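Local coordinates for protein deoxyribose-phosphate aldolase (Toxoplasma gondii, PDB 4EIV) that is an aldolase-family protein that folds into a TIM barrel, a closed ring of eight parallel strands surrounded by helices, at residues Ala180-Ala194 against Arg230-His242. Sequence-based numbering, arbitrary orientation. Where two conformers were deposited one is given.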
ATOM      1  N   ALA A 180     -19.598   5.901  13.005  1.00 26.33           N
ATOM      2  CA  ALA A 180     -18.313   5.227  13.092  1.00 25.84           C
ATOM      3  C   ALA A 180     -17.368   5.637  11.960  1.00 25.59           C
ATOM      4  O   ALA A 180     -17.782   5.734  10.808  1.00 27.64           O
ATOM      5  CB  ALA A 180     -18.520   3.713  13.012  1.00 24.88           C
ATOM      6  N   ASP A 181     -16.095   5.867  12.300  1.00 25.74           N
ATOM      7  CA  ASP A 181     -15.044   6.033  11.293  1.00 26.83           C
ATOM      8  C   ASP A 181     -14.383   4.717  10.875  1.00 26.38           C
ATOM      9  O   ASP A 181     -13.744   4.661   9.829  1.00 27.41           O
ATOM     10  CB  ASP A 181     -13.953   6.946  11.831  1.00 27.77           C
ATOM     11  CG  ASP A 181     -14.477   8.307  12.180  1.00 27.93           C
ATOM     12  OD1 ASP A 181     -15.018   9.041  11.288  1.00 33.08           O
ATOM     13  OD2 ASP A 181     -14.343   8.701  13.362  1.00 33.26           O
ATOM     14  N   PHE A 182     -14.463   3.696  11.727  1.00 25.36           N
ATOM     15  CA  PHE A 182     -13.921   2.358  11.527  1.00 24.62           C
ATOM     16  C   PHE A 182     -14.875   1.373  12.182  1.00 23.55           C
ATOM     17  O   PHE A 182     -15.436   1.657  13.249  1.00 23.69           O
ATOM     18  CB  PHE A 182     -12.567   2.171  12.248  1.00 25.14           C
ATOM     19  CG  PHE A 182     -11.328   2.281  11.372  1.00 24.54           C
ATOM     20  CD1 PHE A 182     -10.792   3.523  11.032  1.00 27.23           C
ATOM     21  CD2 PHE A 182     -10.655   1.135  10.991  1.00 24.58           C
ATOM     22  CE1 PHE A 182      -9.622   3.588  10.269  1.00 27.68           C
ATOM     23  CE2 PHE A 182      -9.527   1.193  10.226  1.00 26.45           C
ATOM     24  CZ  PHE A 182      -8.993   2.390   9.895  1.00 26.36           C
ATOM     25  N   LEU A 183     -14.990   0.186  11.587  1.00 23.13           N
ATOM     26  CA  LEU A 183     -15.666  -0.957  12.196  1.00 23.14           C
ATOM     27  C   LEU A 183     -14.599  -1.963  12.592  1.00 23.77           C
ATOM     28  O   LEU A 183     -13.797  -2.389  11.767  1.00 24.22           O
ATOM     29  CB  LEU A 183     -16.644  -1.614  11.238  1.00 22.73           C
ATOM     30  CG  LEU A 183     -17.794  -0.726  10.794  1.00 24.01           C
ATOM     31  CD1 LEU A 183     -18.719  -1.500   9.838  1.00 26.55           C
ATOM     32  CD2 LEU A 183     -18.581  -0.172  11.993  1.00 25.92           C
ATOM     33  N   GLN A 184     -14.555  -2.278  13.883  1.00 23.11           N
ATOM     34  CA  GLN A 184     -13.606  -3.195  14.448  1.00 23.74           C
ATOM     35  C   GLN A 184     -14.373  -4.462  14.781  1.00 23.40           C
ATOM     36  O   GLN A 184     -15.418  -4.438  15.425  1.00 23.29           O
ATOM     37  CB  GLN A 184     -12.948  -2.577  15.680  1.00 23.67           C
ATOM     38  CG  GLN A 184     -11.998  -3.525  16.418  1.00 23.60           C
ATOM     39  CD  GLN A 184     -11.188  -2.835  17.516  1.00 24.65           C
ATOM     40  OE1 GLN A 184     -10.907  -1.641  17.441  1.00 26.86           O
ATOM     41  NE2 GLN A 184     -10.839  -3.593  18.543  1.00 26.21           N
ATOM     42  N   THR A 185     -13.832  -5.599  14.379  1.00 22.30           N
ATOM     43  CA  THR A 185     -14.544  -6.858  14.528  1.00 22.53           C
ATOM     44  C   THR A 185     -14.870  -7.238  15.959  1.00 23.08           C
ATOM     45  O   THR A 185     -15.944  -7.724  16.244  1.00 25.81           O
ATOM     46  CB  THR A 185     -13.724  -8.043  13.922  1.00 22.72           C
ATOM     47  OG1 THR A 185     -12.424  -8.134  14.539  1.00 23.00           O
ATOM     48  CG2 THR A 185     -13.576  -7.902  12.420  1.00 24.17           C
ATOM     49  N   SER A 186     -13.927  -7.021  16.850  1.00 23.37           N
ATOM     50  CA  SER A 186     -13.953  -7.707  18.162  1.00 24.03           C
ATOM     51  C   SER A 186     -12.998  -7.027  19.105  1.00 24.44           C
ATOM     52  O   SER A 186     -12.085  -6.291  18.693  1.00 24.68           O
ATOM     53  CB  SER A 186     -13.590  -9.197  17.979  1.00 25.03           C
ATOM     54  OG  SER A 186     -12.473  -9.353  17.107  1.00 24.46           O
ATOM     55  N   SER A 187     -13.267  -7.210  20.390  0.50 26.01           N
ATOM     56  CA  SER A 187     -12.570  -6.539  21.473  0.50 27.26           C
ATOM     57  C   SER A 187     -11.121  -6.889  21.780  0.50 28.61           C
ATOM     58  O   SER A 187     -10.352  -6.021  22.227  0.50 29.30           O
ATOM     59  CB  SER A 187     -13.339  -6.831  22.761  0.50 27.76           C
ATOM     60  OG  SER A 187     -12.431  -6.805  23.836  0.50 26.66           O
ATOM     61  N   GLY A 188     -10.773  -8.160  21.623  0.50 28.81           N
ATOM     62  CA  GLY A 188      -9.449  -8.651  22.004  0.50 29.46           C
ATOM     63  C   GLY A 188      -9.492  -9.334  23.363  0.50 30.54           C
ATOM     64  O   GLY A 188      -8.824 -10.350  23.596  0.50 30.58           O
ATOM     65  N   LEU A 189     -10.268  -8.774  24.279  0.50 31.35           N
ATOM     66  CA  LEU A 189     -10.422  -9.375  25.592  0.50 32.50           C
ATOM     67  C   LEU A 189     -11.465 -10.478  25.564  0.50 33.28           C
ATOM     68  O   LEU A 189     -11.661 -11.171  26.574  0.50 34.91           O
ATOM     69  CB  LEU A 189     -10.870  -8.329  26.605  0.50 32.43           C
ATOM     70  CG  LEU A 189      -9.877  -7.198  26.856  0.50 32.83           C
ATOM     71  CD1 LEU A 189     -10.467  -6.206  27.859  0.50 33.89           C
ATOM     72  CD2 LEU A 189      -8.555  -7.747  27.353  0.50 34.12           C
ATOM     73  N   GLY A 190     -12.172 -10.580  24.440  1.00 32.63           N
ATOM     74  CA  GLY A 190     -13.193 -11.587  24.246  1.00 34.26           C
ATOM     75  C   GLY A 190     -12.639 -12.975  23.949  1.00 35.39           C
ATOM     76  O   GLY A 190     -11.447 -13.135  23.674  1.00 36.44           O
ATOM     77  N   ALA A 191     -13.514 -13.986  24.014  1.00 36.80           N
ATOM     78  CA  ALA A 191     -13.140 -15.377  23.745  1.00 36.79           C
ATOM     79  C   ALA A 191     -13.041 -15.692  22.245  1.00 35.96           C
ATOM     80  O   ALA A 191     -12.374 -16.637  21.844  1.00 38.11           O
ATOM     81  CB  ALA A 191     -14.140 -16.331  24.412  1.00 38.86           C
ATOM     82  N   THR A 192     -13.724 -14.919  21.416  1.00 32.62           N
ATOM     83  CA  THR A 192     -13.652 -15.103  19.968  1.00 31.90           C
ATOM     84  C   THR A 192     -13.273 -13.759  19.324  1.00 28.97           C
ATOM     85  O   THR A 192     -13.415 -12.668  19.894  1.00 29.86           O
ATOM     86  CB  THR A 192     -14.949 -15.687  19.381  1.00 32.68           C
ATOM     87  OG1 THR A 192     -16.008 -14.749  19.546  1.00 36.16           O
ATOM     88  CG2 THR A 192     -15.312 -17.025  20.060  1.00 36.29           C
ATOM     89  N   HIS A 193     -12.788 -13.854  18.102  1.00 26.55           N
ATOM     90  CA  HIS A 193     -12.201 -12.730  17.394  1.00 25.82           C
ATOM     91  C   HIS A 193     -12.639 -12.772  15.950  1.00 24.94           C
ATOM     92  O   HIS A 193     -13.599 -13.462  15.600  1.00 27.11           O
ATOM     93  CB  HIS A 193     -10.681 -12.835  17.535  1.00 26.49           C
ATOM     94  CG  HIS A 193     -10.244 -12.924  18.961  1.00 28.07           C
ATOM     95  ND1 HIS A 193     -10.118 -11.811  19.761  1.00 28.78           N
ATOM     96  CD2 HIS A 193      -9.962 -13.991  19.747  1.00 29.24           C
ATOM     97  CE1 HIS A 193      -9.758 -12.185  20.975  1.00 28.99           C
ATOM     98  NE2 HIS A 193      -9.656 -13.504  20.997  1.00 30.06           N
ATOM     99  N   ALA A 194     -11.943 -12.055  15.082  1.00 23.85           N
ATOM    100  CA  ALA A 194     -12.323 -12.027  13.689  1.00 24.33           C
ATOM    101  C   ALA A 194     -12.297 -13.401  13.072  1.00 24.67           C
ATOM    102  O   ALA A 194     -11.422 -14.220  13.360  1.00 26.51           O
ATOM    103  CB  ALA A 194     -11.388 -11.113  12.881  1.00 24.46           C
ATOM    104  N   ARG A 230     -18.273   9.367   3.317  1.00 46.70           N
ATOM    105  CA  ARG A 230     -17.052   9.589   4.086  1.00 45.64           C
ATOM    106  C   ARG A 230     -16.193   8.318   4.101  1.00 44.40           C
ATOM    107  O   ARG A 230     -16.687   7.224   3.798  1.00 43.44           O
ATOM    108  CB  ARG A 230     -17.403  10.024   5.510  1.00 45.87           C
ATOM    109  CG  ARG A 230     -18.021   8.915   6.372  1.00 45.04           C
ATOM    110  CD  ARG A 230     -18.497   9.408   7.744  1.00 43.71           C
ATOM    111  NE  ARG A 230     -18.814   8.281   8.628  1.00 41.80           N
ATOM    112  CZ  ARG A 230     -19.957   7.600   8.619  1.00 38.18           C
ATOM    113  NH1 ARG A 230     -20.918   7.916   7.752  1.00 40.04           N
ATOM    114  NH2 ARG A 230     -20.136   6.576   9.479  1.00 33.63           N
ATOM    115  N   CYS A 231     -14.918   8.482   4.452  1.00 43.60           N
ATOM    116  CA  CYS A 231     -13.959   7.383   4.498  1.00 42.41           C
ATOM    117  C   CYS A 231     -14.218   6.555   5.732  1.00 39.18           C
ATOM    118  O   CYS A 231     -14.264   7.105   6.837  1.00 40.09           O
ATOM    119  CB  CYS A 231     -12.530   7.925   4.558  1.00 43.55           C
ATOM    120  SG  CYS A 231     -11.226   6.664   4.599  1.00 50.13           S
ATOM    121  N   ILE A 232     -14.403   5.244   5.551  1.00 35.30           N
ATOM    122  CA  ILE A 232     -14.644   4.337   6.684  1.00 32.38           C
ATOM    123  C   ILE A 232     -13.743   3.110   6.575  1.00 30.76           C
ATOM    124  O   ILE A 232     -13.645   2.471   5.531  1.00 31.76           O
ATOM    125  CB  ILE A 232     -16.125   3.936   6.820  1.00 32.48           C
ATOM    126  CG1 ILE A 232     -16.997   5.201   6.948  1.00 34.59           C
ATOM    127  CG2 ILE A 232     -16.322   3.037   8.048  1.00 31.55           C
ATOM    128  CD1 ILE A 232     -18.476   4.985   6.765  1.00 38.40           C
ATOM    129  N   GLY A 233     -13.057   2.805   7.658  1.00 27.07           N
ATOM    130  CA  GLY A 233     -12.154   1.698   7.659  1.00 26.44           C
ATOM    131  C   GLY A 233     -12.652   0.453   8.333  1.00 24.94           C
ATOM    132  O   GLY A 233     -13.698   0.431   8.999  1.00 24.25           O
ATOM    133  N   ILE A 234     -11.915  -0.633   8.124  0.50 24.13           N
ATOM    134  CA  ILE A 234     -12.170  -1.894   8.825  0.50 24.74           C
ATOM    135  C   ILE A 234     -10.914  -2.289   9.589  0.50 23.69           C
ATOM    136  O   ILE A 234      -9.799  -2.212   9.069  0.50 24.46           O
ATOM    137  CB  ILE A 234     -12.597  -3.056   7.895  0.50 25.49           C
ATOM    138  CG1 ILE A 234     -13.035  -4.268   8.718  0.50 25.98           C
ATOM    139  CG2 ILE A 234     -11.465  -3.479   7.006  0.50 26.82           C
ATOM    140  CD1 ILE A 234     -13.555  -5.399   7.876  0.50 27.65           C
ATOM    141  N   LYS A 235     -11.122  -2.667  10.844  1.00 22.86           N
ATOM    142  CA  LYS A 235     -10.071  -3.196  11.714  1.00 22.65           C
ATOM    143  C   LYS A 235     -10.385  -4.650  12.037  1.00 22.34           C
ATOM    144  O   LYS A 235     -11.448  -4.948  12.613  1.00 22.41           O
ATOM    145  CB  LYS A 235      -9.927  -2.389  13.005  1.00 23.20           C
ATOM    146  CG  LYS A 235      -8.959  -2.974  14.002  1.00 22.84           C
ATOM    147  CD  LYS A 235      -8.594  -2.051  15.127  1.00 24.05           C
ATOM    148  CE  LYS A 235      -7.755  -2.747  16.178  1.00 25.04           C
ATOM    149  NZ  LYS A 235      -7.306  -1.808  17.253  1.00 27.91           N
ATOM    150  N   ILE A 236      -9.479  -5.543  11.649  1.00 21.95           N
ATOM    151  CA  ILE A 236      -9.596  -6.970  11.872  1.00 22.33           C
ATOM    152  C   ILE A 236      -8.791  -7.277  13.128  1.00 21.85           C
ATOM    153  O   ILE A 236      -7.564  -7.137  13.145  1.00 23.42           O
ATOM    154  CB  ILE A 236      -9.097  -7.762  10.660  1.00 21.90           C
ATOM    155  CG1 ILE A 236      -9.893  -7.389   9.399  1.00 22.76           C
ATOM    156  CG2 ILE A 236      -9.208  -9.242  10.906  1.00 23.63           C
ATOM    157  CD1 ILE A 236      -9.493  -8.107   8.126  1.00 24.12           C
ATOM    158  N   GLU A 237      -9.514  -7.574  14.206  1.00 22.93           N
ATOM    159  CA  GLU A 237      -8.908  -7.898  15.510  1.00 23.09           C
ATOM    160  C   GLU A 237      -8.813  -9.416  15.596  1.00 23.49           C
ATOM    161  O   GLU A 237      -9.829 -10.111  15.519  1.00 24.05           O
ATOM    162  CB  GLU A 237      -9.723  -7.282  16.647  1.00 23.55           C
ATOM    163  CG  GLU A 237      -9.093  -7.383  18.043  1.00 23.62           C
ATOM    164  CD  GLU A 237      -9.195  -8.754  18.666  1.00 25.81           C
ATOM    165  OE1 GLU A 237      -8.160  -9.203  19.181  1.00 27.06           O
ATOM    166  OE2 GLU A 237     -10.301  -9.362  18.636  1.00 26.12           O
ATOM    167  N   VAL A 238      -7.585  -9.929  15.674  1.00 24.67           N
ATOM    168  CA  VAL A 238      -7.315 -11.351  15.515  1.00 25.67           C
ATOM    169  C   VAL A 238      -6.959 -12.084  16.771  1.00 27.28           C
ATOM    170  O   VAL A 238      -6.607 -13.266  16.718  1.00 29.96           O
ATOM    171  CB  VAL A 238      -6.214 -11.588  14.447  1.00 24.16           C
ATOM    172  CG1 VAL A 238      -6.619 -10.947  13.111  1.00 25.96           C
ATOM    173  CG2 VAL A 238      -4.871 -11.065  14.903  1.00 25.45           C
ATOM    174  N   GLY A 239      -7.027 -11.427  17.908  1.00 29.52           N
ATOM    175  CA  GLY A 239      -6.755 -12.119  19.148  1.00 31.93           C
ATOM    176  C   GLY A 239      -5.298 -12.494  19.255  1.00 33.59           C
ATOM    177  O   GLY A 239      -4.413 -11.661  19.009  1.00 34.63           O
ATOM    178  N   ASP A 240      -5.058 -13.775  19.565  1.00 35.68           N
ATOM    179  CA  ASP A 240      -3.709 -14.289  19.782  1.00 36.89           C
ATOM    180  C   ASP A 240      -3.234 -15.280  18.723  1.00 35.95           C
ATOM    181  O   ASP A 240      -2.331 -16.089  18.968  1.00 37.67           O
ATOM    182  CB  ASP A 240      -3.613 -14.867  21.200  1.00 39.07           C
ATOM    183  CG  ASP A 240      -3.779 -13.787  22.268  1.00 43.49           C
ATOM    184  OD1 ASP A 240      -4.764 -13.867  23.045  1.00 48.38           O
ATOM    185  OD2 ASP A 240      -2.958 -12.828  22.271  1.00 48.77           O
ATOM    186  N   VAL A 241      -3.821 -15.215  17.532  1.00 33.46           N
ATOM    187  CA  VAL A 241      -3.377 -16.072  16.428  1.00 32.50           C
ATOM    188  C   VAL A 241      -1.980 -15.689  15.935  1.00 33.53           C
ATOM    189  O   VAL A 241      -1.459 -14.607  16.243  1.00 34.57           O
ATOM    190  CB  VAL A 241      -4.349 -16.053  15.232  1.00 31.10           C
ATOM    191  CG1 VAL A 241      -5.737 -16.579  15.676  1.00 32.66           C
ATOM    192  CG2 VAL A 241      -4.420 -14.686  14.629  1.00 30.89           C
ATOM    193  N   HIS A 242      -1.391 -16.588  15.153  1.00 33.00           N
ATOM    194  CA  HIS A 242      -0.058 -16.387  14.579  1.00 32.91           C
ATOM    195  C   HIS A 242      -0.076 -15.645  13.238  1.00 31.53           C
ATOM    196  O   HIS A 242      -1.133 -15.358  12.663  1.00 29.98           O
ATOM    197  CB  HIS A 242       0.634 -17.739  14.410  1.00 33.62           C
ATOM    198  CG  HIS A 242       0.791 -18.494  15.686  1.00 37.96           C
ATOM    199  ND1 HIS A 242       1.701 -18.124  16.648  1.00 41.67           N
ATOM    200  CD2 HIS A 242       0.187 -19.616  16.149  1.00 42.14           C
ATOM    201  CE1 HIS A 242       1.629 -18.961  17.666  1.00 41.86           C
ATOM    202  NE2 HIS A 242       0.720 -19.879  17.388  1.00 43.61           N
TER
HETATM  203  O   HOH W   1     -12.108   6.755   8.788  1.00 51.44           O
HETATM  204  O   HOH W   2     -15.130   9.013   8.450  1.00 52.53           O
HETATM  205  O   HOH W   3      -6.679 -11.557  22.350  1.00 37.88           O
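R230 reaches back to A180, its NH2 giving a hydrogen bond of 2.8 Å to A180 O, which lies near the guanidinium plane; L176 O takes a second bond from the same nitrogen. One water bridges D181 O and C231 O, another D181 OD1 and C231 O, while D181 OD2 turns to K145 and L153. Strands 182-184 and 233-237 then run parallel as neighbours in the TIM barrel, their backbones laddered from G233 N to D181 O, L183 N to G233 O, K235 N to L183 O and T185 N to K235 O. The F182 ring lies over G233, whose CA sits 3.6 Å from the ring centroid, a CH-pi contact. Q184 and K235 extend side by side, both with CG anti to the backbone N (chi1 175° and 174°), bringing Q184 OE1 to 3.3 Å from K235 CD; K235 NZ itself forms salt bridges with E31 and E118. Past the strand end, T185 OG1 replaces a backbone carbonyl, accepting from E237 N at 3.0 Å and donating to S186 OG. That hydroxyl donates in turn to E237 OE2 (2.7 Å) from the anti side, and H193 ND1 reaches the same oxygen at 2.7 Å on its syn lone pair, nearly in the imidazole plane. Ring and carboxylate are turned 64° apart, and G239 CA packs over one imidazole face. A194 N closes the loop on E237 O, as A194 CB presses against I236 CG2 (3.5 Å). With S186 and H193 on OE2 and G239 N on OE1, the buried E237 carboxylate is fixed in rotation; H193 in turn keeps its ND1 proton toward E237, so the carboxylate orients the ring and sets the rotation of the imidazole.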